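Local coordinates for dihydrofolate reductase (Schistosoma mansoni, PDB 3VCO), which catalyses the NADPH-dependent reduction of 7,8-dihydrofolate to 5,6,7,8-tetrahydrofolate, a step needed for making thymidylate, purines and glycine, at residues 65-70 with 87-92; 171-176 with 196-201. One frame throughout, in Å; residues are numbered along the deposited sequence.

Contact 1 of 2, residues 65-70 with 87-92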
ATOM      1  N   ASN A  65       1.048   9.642   8.013  1.00 30.36           N
ATOM      2  CA  ASN A  65       0.482   8.332   7.737  1.00 29.85           C
ATOM      3  C   ASN A  65       1.488   7.216   8.029  1.00 31.89           C
ATOM      4  O   ASN A  65       2.678   7.472   8.088  1.00 29.86           O
ATOM      5  CB  ASN A  65      -0.021   8.254   6.294  1.00 28.18           C
ATOM      6  CG  ASN A  65      -1.086   9.258   6.024  1.00 37.30           C
ATOM      7  OD1 ASN A  65      -1.945   9.492   6.888  1.00 34.65           O
ATOM      8  ND2 ASN A  65      -1.041   9.889   4.845  1.00 35.08           N
ATOM      9  N   ALA A  66       0.995   6.002   8.277  1.00 27.74           N
ATOM     10  CA  ALA A  66       1.848   4.812   8.415  1.00 25.62           C
ATOM     11  C   ALA A  66       1.779   3.986   7.132  1.00 23.82           C
ATOM     12  O   ALA A  66       0.713   3.885   6.514  1.00 24.80           O
ATOM     13  CB  ALA A  66       1.419   3.954   9.627  1.00 26.85           C
ATOM     14  N   VAL A  67       2.924   3.481   6.676  1.00 23.88           N
ATOM     15  CA  VAL A  67       2.929   2.510   5.583  1.00 22.35           C
ATOM     16  C   VAL A  67       3.470   1.209   6.168  1.00 28.54           C
ATOM     17  O   VAL A  67       4.544   1.190   6.765  1.00 29.28           O
ATOM     18  CB  VAL A  67       3.793   2.922   4.395  1.00 24.39           C
ATOM     19  CG1 VAL A  67       3.115   4.111   3.643  1.00 23.47           C
ATOM     20  CG2 VAL A  67       5.222   3.332   4.869  1.00 27.20           C
ATOM     21  N   VAL A  68       2.657   0.162   6.049  1.00 23.93           N
ATOM     22  CA  VAL A  68       2.949  -1.111   6.645  1.00 24.14           C
ATOM     23  C   VAL A  68       3.183  -2.083   5.497  1.00 26.82           C
ATOM     24  O   VAL A  68       2.433  -2.068   4.518  1.00 28.46           O
ATOM     25  CB  VAL A  68       1.780  -1.573   7.556  1.00 24.97           C
ATOM     26  CG1 VAL A  68       2.159  -2.885   8.264  1.00 28.46           C
ATOM     27  CG2 VAL A  68       1.392  -0.456   8.604  1.00 24.94           C
ATOM     28  N   MET A  69       4.234  -2.901   5.599  1.00 28.74           N
ATOM     29  CA  MET A  69       4.605  -3.764   4.486  1.00 26.62           C
ATOM     30  C   MET A  69       5.382  -4.976   5.010  1.00 28.83           C
ATOM     31  O   MET A  69       5.940  -4.906   6.098  1.00 25.20           O
ATOM     32  CB  MET A  69       5.499  -2.981   3.515  1.00 24.61           C
ATOM     33  CG  MET A  69       6.885  -2.711   4.109  1.00 24.24           C
ATOM     34  SD  MET A  69       7.832  -1.468   3.232  1.00 32.51           S
ATOM     35  CE  MET A  69       7.403  -0.122   4.328  1.00 28.25           C
ATOM     36  N   GLY A  70       5.427  -6.064   4.214  1.00 29.45           N
ATOM     37  CA  GLY A  70       6.290  -7.216   4.500  1.00 29.53           C
ATOM     38  C   GLY A  70       7.737  -6.905   4.159  1.00 34.68           C
ATOM     39  O   GLY A  70       8.042  -5.877   3.526  1.00 32.15           O
ATOM     40  N   ARG A  87       6.566   9.423   6.505  1.00 31.25           N
ATOM     41  CA  ARG A  87       5.637   8.371   6.870  1.00 20.19           C
ATOM     42  C   ARG A  87       6.280   7.529   7.919  1.00 24.40           C
ATOM     43  O   ARG A  87       7.506   7.402   7.968  1.00 28.39           O
ATOM     44  CB  ARG A  87       5.303   7.494   5.627  1.00 24.25           C
ATOM     45  CG  ARG A  87       4.440   8.232   4.628  1.00 32.22           C
ATOM     46  CD  ARG A  87       4.687   7.715   3.228  1.00 30.66           C
ATOM     47  NE  ARG A  87       5.880   8.347   2.707  1.00 34.01           N
ATOM     48  CZ  ARG A  87       6.325   8.229   1.471  1.00 29.05           C
ATOM     49  NH1 ARG A  87       5.650   7.515   0.568  1.00 29.40           N
ATOM     50  NH2 ARG A  87       7.438   8.876   1.129  1.00 36.20           N
ATOM     51  N   ILE A  88       5.465   6.954   8.778  1.00 26.46           N
ATOM     52  CA  ILE A  88       5.964   5.992   9.748  1.00 28.56           C
ATOM     53  C   ILE A  88       6.080   4.690   8.968  1.00 29.50           C
ATOM     54  O   ILE A  88       5.085   4.186   8.453  1.00 27.41           O
ATOM     55  CB  ILE A  88       4.934   5.811  10.883  1.00 33.25           C
ATOM     56  CG1 ILE A  88       4.749   7.137  11.650  1.00 33.60           C
ATOM     57  CG2 ILE A  88       5.336   4.638  11.823  1.00 31.85           C
ATOM     58  CD1 ILE A  88       3.460   7.212  12.388  1.00 31.94           C
ATOM     59  N   ASN A  89       7.294   4.179   8.838  1.00 25.94           N
ATOM     60  CA  ASN A  89       7.556   2.914   8.141  1.00 24.66           C
ATOM     61  C   ASN A  89       7.515   1.735   9.108  1.00 28.62           C
ATOM     62  O   ASN A  89       8.243   1.718  10.119  1.00 29.11           O
ATOM     63  CB  ASN A  89       8.955   2.915   7.507  1.00 26.84           C
ATOM     64  CG  ASN A  89       9.091   3.878   6.352  1.00 34.12           C
ATOM     65  OD1 ASN A  89       9.637   3.515   5.310  1.00 35.15           O
ATOM     66  ND2 ASN A  89       8.584   5.101   6.513  1.00 31.81           N
ATOM     67  N   ILE A  90       6.723   0.720   8.783  1.00 23.22           N
ATOM     68  CA  ILE A  90       6.646  -0.448   9.645  1.00 26.33           C
ATOM     69  C   ILE A  90       6.757  -1.693   8.770  1.00 26.19           C
ATOM     70  O   ILE A  90       6.008  -1.846   7.824  1.00 23.98           O
ATOM     71  CB  ILE A  90       5.292  -0.527  10.400  1.00 26.11           C
ATOM     72  CG1 ILE A  90       5.107   0.692  11.288  1.00 34.29           C
ATOM     73  CG2 ILE A  90       5.230  -1.795  11.300  1.00 20.02           C
ATOM     74  CD1 ILE A  90       3.775   0.704  11.971  1.00 38.12           C
ATOM     75  N   VAL A  91       7.734  -2.538   9.066  1.00 26.22           N
ATOM     76  CA  VAL A  91       7.877  -3.770   8.305  1.00 28.21           C
ATOM     77  C   VAL A  91       7.402  -4.934   9.182  1.00 31.08           C
ATOM     78  O   VAL A  91       7.801  -5.017  10.339  1.00 30.56           O
ATOM     79  CB  VAL A  91       9.351  -3.980   7.878  1.00 34.13           C
ATOM     80  CG1 VAL A  91       9.514  -5.299   7.109  1.00 30.71           C
ATOM     81  CG2 VAL A  91       9.835  -2.797   6.994  1.00 26.54           C
ATOM     82  N   VAL A  92       6.569  -5.814   8.631  1.00 23.63           N
ATOM     83  CA  VAL A  92       6.068  -6.948   9.382  1.00 25.48           C
ATOM     84  C   VAL A  92       6.926  -8.138   8.969  1.00 31.41           C
ATOM     85  O   VAL A  92       6.772  -8.657   7.873  1.00 32.19           O
ATOM     86  CB  VAL A  92       4.607  -7.228   9.048  1.00 32.36           C
ATOM     87  CG1 VAL A  92       4.106  -8.557   9.735  1.00 27.55           C
ATOM     88  CG2 VAL A  92       3.757  -5.965   9.395  1.00 26.05           C
TER
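V68 and V92 meet through methyl groups, CG1 of V68 lying 3.6 Å from CG2 of V92, where neighbouring parallel strands of the dihydrofolate reductase sheet run side by side. Strands 64-70 and 88-92 belong to a beta-alpha-beta unit whose helix is 71-76. Five backbone hydrogen bonds alternate between them in parallel fashion; V67 gives its N-H to I88 O and accepts from I90 N at its own O (3.0 Å). A66, V68, I88, I90 and V92 share one face, apolar and beta-branched except for the small A66; A66, V68 and I90 pack under L116 and A112 of helix 109-116, and I88 against F121. V67, M69, N89 and V91 occupy the other. There a chi1 of 71° turns M69 CG to the side where both the N and the C of its own backbone flank it, 4.1 Å from CG2 of V91. R87, probably a substrate-binding residue, lays its aliphatic CD 4.0 Å from CG1 of V67, while its guanidinium leads away to K85 O and T56 OG1. The N89 amide is tied to backbone: OD1 accepts from L84 N, and ND2 makes a weak bond to R87 O, 2.9 Å long and bent to 126° at the hydrogen.

Contact 2 of 2, residues 171-176 with 196-201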
ATOM      1  N   ASP A 171     -17.270  -6.576  -8.287  1.00 60.87           N
ATOM      2  CA  ASP A 171     -18.602  -6.163  -8.709  1.00 69.06           C
ATOM      3  C   ASP A 171     -19.288  -5.322  -7.626  1.00 70.87           C
ATOM      4  O   ASP A 171     -20.096  -4.438  -7.927  1.00 74.69           O
ATOM      5  CB  ASP A 171     -19.460  -7.374  -9.096  1.00 79.62           C
ATOM      6  CG  ASP A 171     -19.366  -8.513  -8.096  1.00 82.51           C
ATOM      7  OD1 ASP A 171     -18.234  -8.832  -7.675  1.00 82.80           O
ATOM      8  OD2 ASP A 171     -20.418  -9.097  -7.743  1.00 82.04           O
ATOM      9  N   LYS A 172     -18.946  -5.587  -6.367  1.00 62.01           N
ATOM     10  CA  LYS A 172     -19.547  -4.874  -5.248  1.00 59.48           C
ATOM     11  C   LYS A 172     -18.687  -3.719  -4.723  1.00 55.11           C
ATOM     12  O   LYS A 172     -19.134  -2.949  -3.876  1.00 59.67           O
ATOM     13  CB  LYS A 172     -19.890  -5.861  -4.138  1.00 61.05           C
ATOM     14  CG  LYS A 172     -20.930  -6.904  -4.602  1.00 71.70           C
ATOM     15  CD  LYS A 172     -21.315  -7.871  -3.490  1.00 77.20           C
ATOM     16  CE  LYS A 172     -22.146  -9.026  -4.019  1.00 84.75           C
ATOM     17  NZ  LYS A 172     -21.418  -9.774  -5.089  1.00 87.70           N
ATOM     18  N   LEU A 173     -17.458  -3.598  -5.224  1.00 48.32           N
ATOM     19  CA  LEU A 173     -16.596  -2.485  -4.827  1.00 47.28           C
ATOM     20  C   LEU A 173     -17.280  -1.165  -5.172  1.00 46.79           C
ATOM     21  O   LEU A 173     -17.919  -1.024  -6.219  1.00 49.27           O
ATOM     22  CB  LEU A 173     -15.238  -2.556  -5.511  1.00 46.71           C
ATOM     23  CG  LEU A 173     -14.254  -3.665  -5.108  1.00 49.47           C
ATOM     24  CD1 LEU A 173     -13.015  -3.605  -5.982  1.00 45.98           C
ATOM     25  CD2 LEU A 173     -13.862  -3.626  -3.653  1.00 45.27           C
ATOM     26  N   LYS A 174     -17.171  -0.198  -4.278  1.00 39.15           N
ATOM     27  CA  LYS A 174     -17.808   1.097  -4.499  1.00 41.09           C
ATOM     28  C   LYS A 174     -16.705   2.032  -4.969  1.00 35.47           C
ATOM     29  O   LYS A 174     -15.731   2.270  -4.262  1.00 34.58           O
ATOM     30  CB  LYS A 174     -18.469   1.610  -3.213  1.00 40.00           C
ATOM     31  CG  LYS A 174     -19.788   0.918  -2.899  1.00 56.86           C
ATOM     32  CD  LYS A 174     -19.998   0.654  -1.395  1.00 65.74           C
ATOM     33  CE  LYS A 174     -19.756   1.884  -0.514  1.00 67.05           C
ATOM     34  NZ  LYS A 174     -19.442   1.508   0.914  1.00 66.21           N
ATOM     35  N   LYS A 175     -16.834   2.498  -6.197  1.00 40.95           N
ATOM     36  CA  LYS A 175     -15.818   3.339  -6.805  1.00 43.99           C
ATOM     37  C   LYS A 175     -15.892   4.709  -6.147  1.00 38.10           C
ATOM     38  O   LYS A 175     -16.990   5.273  -5.982  1.00 36.67           O
ATOM     39  CB  LYS A 175     -16.088   3.451  -8.311  1.00 50.07           C
ATOM     40  CG  LYS A 175     -15.024   4.168  -9.089  1.00 62.51           C
ATOM     41  CD  LYS A 175     -13.905   3.233  -9.489  1.00 65.64           C
ATOM     42  CE  LYS A 175     -13.045   3.854 -10.583  1.00 68.55           C
ATOM     43  NZ  LYS A 175     -13.045   3.048 -11.837  1.00 65.72           N
ATOM     44  N   VAL A 176     -14.732   5.233  -5.759  1.00 32.49           N
ATOM     45  CA  VAL A 176     -14.667   6.512  -5.068  1.00 37.72           C
ATOM     46  C   VAL A 176     -14.138   7.567  -6.023  1.00 39.59           C
ATOM     47  O   VAL A 176     -13.156   7.327  -6.726  1.00 37.32           O
ATOM     48  CB  VAL A 176     -13.713   6.414  -3.852  1.00 41.92           C
ATOM     49  CG1 VAL A 176     -13.587   7.756  -3.139  1.00 44.26           C
ATOM     50  CG2 VAL A 176     -14.168   5.318  -2.882  1.00 44.37           C
ATOM     51  N   CYS A 196      -7.581   3.865  -9.677  1.00 30.22           N
ATOM     52  CA  CYS A 196      -8.964   3.715  -9.220  1.00 27.45           C
ATOM     53  C   CYS A 196      -8.927   3.515  -7.708  1.00 35.83           C
ATOM     54  O   CYS A 196      -7.981   2.944  -7.155  1.00 34.39           O
ATOM     55  CB  CYS A 196      -9.625   2.506  -9.882  1.00 34.14           C
ATOM     56  SG  CYS A 196     -10.050   2.717 -11.617  1.00 39.46           S
ATOM     57  N   VAL A 197      -9.944   4.034  -7.036  1.00 33.87           N
ATOM     58  CA  VAL A 197     -10.039   3.925  -5.597  1.00 25.57           C
ATOM     59  C   VAL A 197     -11.393   3.302  -5.213  1.00 25.27           C
ATOM     60  O   VAL A 197     -12.438   3.712  -5.717  1.00 29.01           O
ATOM     61  CB  VAL A 197      -9.920   5.288  -4.967  1.00 30.39           C
ATOM     62  CG1 VAL A 197      -9.970   5.167  -3.470  1.00 26.31           C
ATOM     63  CG2 VAL A 197      -8.596   5.977  -5.435  1.00 31.43           C
ATOM     64  N   TYR A 198     -11.350   2.304  -4.336  1.00 27.69           N
ATOM     65  CA  TYR A 198     -12.536   1.529  -4.038  1.00 29.22           C
ATOM     66  C   TYR A 198     -12.752   1.410  -2.552  1.00 27.94           C
ATOM     67  O   TYR A 198     -11.802   1.182  -1.808  1.00 33.88           O
ATOM     68  CB  TYR A 198     -12.399   0.102  -4.578  1.00 32.62           C
ATOM     69  CG  TYR A 198     -12.126  -0.024  -6.085  1.00 32.45           C
ATOM     70  CD1 TYR A 198     -13.133   0.180  -7.023  1.00 35.26           C
ATOM     71  CD2 TYR A 198     -10.867  -0.349  -6.539  1.00 29.46           C
ATOM     72  CE1 TYR A 198     -12.872   0.062  -8.390  1.00 40.18           C
ATOM     73  CE2 TYR A 198     -10.597  -0.483  -7.900  1.00 32.24           C
ATOM     74  CZ  TYR A 198     -11.584  -0.266  -8.808  1.00 35.31           C
ATOM     75  OH  TYR A 198     -11.285  -0.404 -10.131  1.00 33.27           O
ATOM     76  N   ASP A 199     -14.010   1.522  -2.144  1.00 33.23           N
ATOM     77  CA  ASP A 199     -14.414   1.170  -0.790  1.00 34.75           C
ATOM     78  C   ASP A 199     -15.042  -0.200  -0.825  1.00 31.88           C
ATOM     79  O   ASP A 199     -15.920  -0.455  -1.628  1.00 33.10           O
ATOM     80  CB  ASP A 199     -15.398   2.199  -0.236  1.00 32.49           C
ATOM     81  CG  ASP A 199     -14.703   3.447   0.209  1.00 34.67           C
ATOM     82  OD1 ASP A 199     -13.533   3.353   0.631  1.00 38.33           O
ATOM     83  OD2 ASP A 199     -15.306   4.521   0.125  1.00 39.17           O
ATOM     84  N   VAL A 200     -14.558  -1.086   0.038  1.00 34.09           N
ATOM     85  CA  VAL A 200     -15.109  -2.419   0.121  1.00 40.99           C
ATOM     86  C   VAL A 200     -16.287  -2.292   1.060  1.00 43.53           C
ATOM     87  O   VAL A 200     -16.117  -1.829   2.184  1.00 41.19           O
ATOM     88  CB  VAL A 200     -14.067  -3.429   0.683  1.00 41.20           C
ATOM     89  CG1 VAL A 200     -14.655  -4.833   0.783  1.00 40.24           C
ATOM     90  CG2 VAL A 200     -12.766  -3.397  -0.164  1.00 38.31           C
ATOM     91  N   PRO A 201     -17.489  -2.653   0.581  1.00 47.13           N
ATOM     92  CA  PRO A 201     -18.681  -2.515   1.427  1.00 57.70           C
ATOM     93  C   PRO A 201     -18.716  -3.564   2.517  1.00 54.84           C
ATOM     94  O   PRO A 201     -18.888  -3.084   3.634  1.00 67.56           O
ATOM     95  CB  PRO A 201     -19.840  -2.732   0.442  1.00 64.23           C
ATOM     96  CG  PRO A 201     -19.253  -3.600  -0.659  1.00 53.52           C
ATOM     97  CD  PRO A 201     -17.803  -3.235  -0.747  1.00 43.68           C
TER
HETATM   98  O   HOH W   1     -11.667   6.147  -8.288  1.00 39.29           O
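K174 and D199 face each other as an antiparallel hydrogen-bonded pair, each satisfying the other's backbone: K174 N gives to D199 O at 2.9 Å, and D199 N returns to K174 O at 2.8 Å. The next bond runs from V176 N to V197 O. Beyond it V197 N gives its hydrogen to a water at 3.0 Å; the same water lies 2.5 Å from V176 O, an unusually short approach that leaves this second link doubtful. The side chains of K175 and Y198, a non-hydrogen-bonded pair, share one face. L173 puts CD1 over the tyrosine ring in a CH-pi contact, 3.9 Å from the centroid; the methyl sits toward the rim, and the two side chains cross at about a right angle. K175 has CG anti to its N (chi1 -173°), and its methylenes pass obliquely by the ring, apolar carbon against aromatic carbon, with CD 3.5 Å from CE1 of Y198 and the amine beyond. The phenol OH is hydrogen-bonded to H154 NE2. D199 has its carboxylate held by a salt bridge from R149, and CG2 of V176 packs against OD2; K174 NZ lies near this acid without contact. At the chain end, P201, which as a proline has no N-H to donate, rests its CG 3.3 Å from K172 O. The whole is a short antiparallel edge pairing, strand 174-175 on the C-terminal strand 191-200, which is itself bonded to strand 148-156 in the dihydrofolate reductase fold.

Both contacts belong to the same mixed sheet, yet they lie on opposite sides of the centre of the chain, their own centres 23 Å apart and their nearest atoms about 13 Å apart. Along the chain they come in series: contact 1 closes before contact 2 opens. From strand 64-70 the sheet passes through strands 125-130, 23-29 and 148-156 before reaching strand 191-200, so the two are connected by successive strand pairings and not by direct touch. Contact 1 is a buried parallel pairing in one half of the sheet; contact 2, antiparallel and at the surface, adds the short strand 174-175 to the C-terminal strand in the other half.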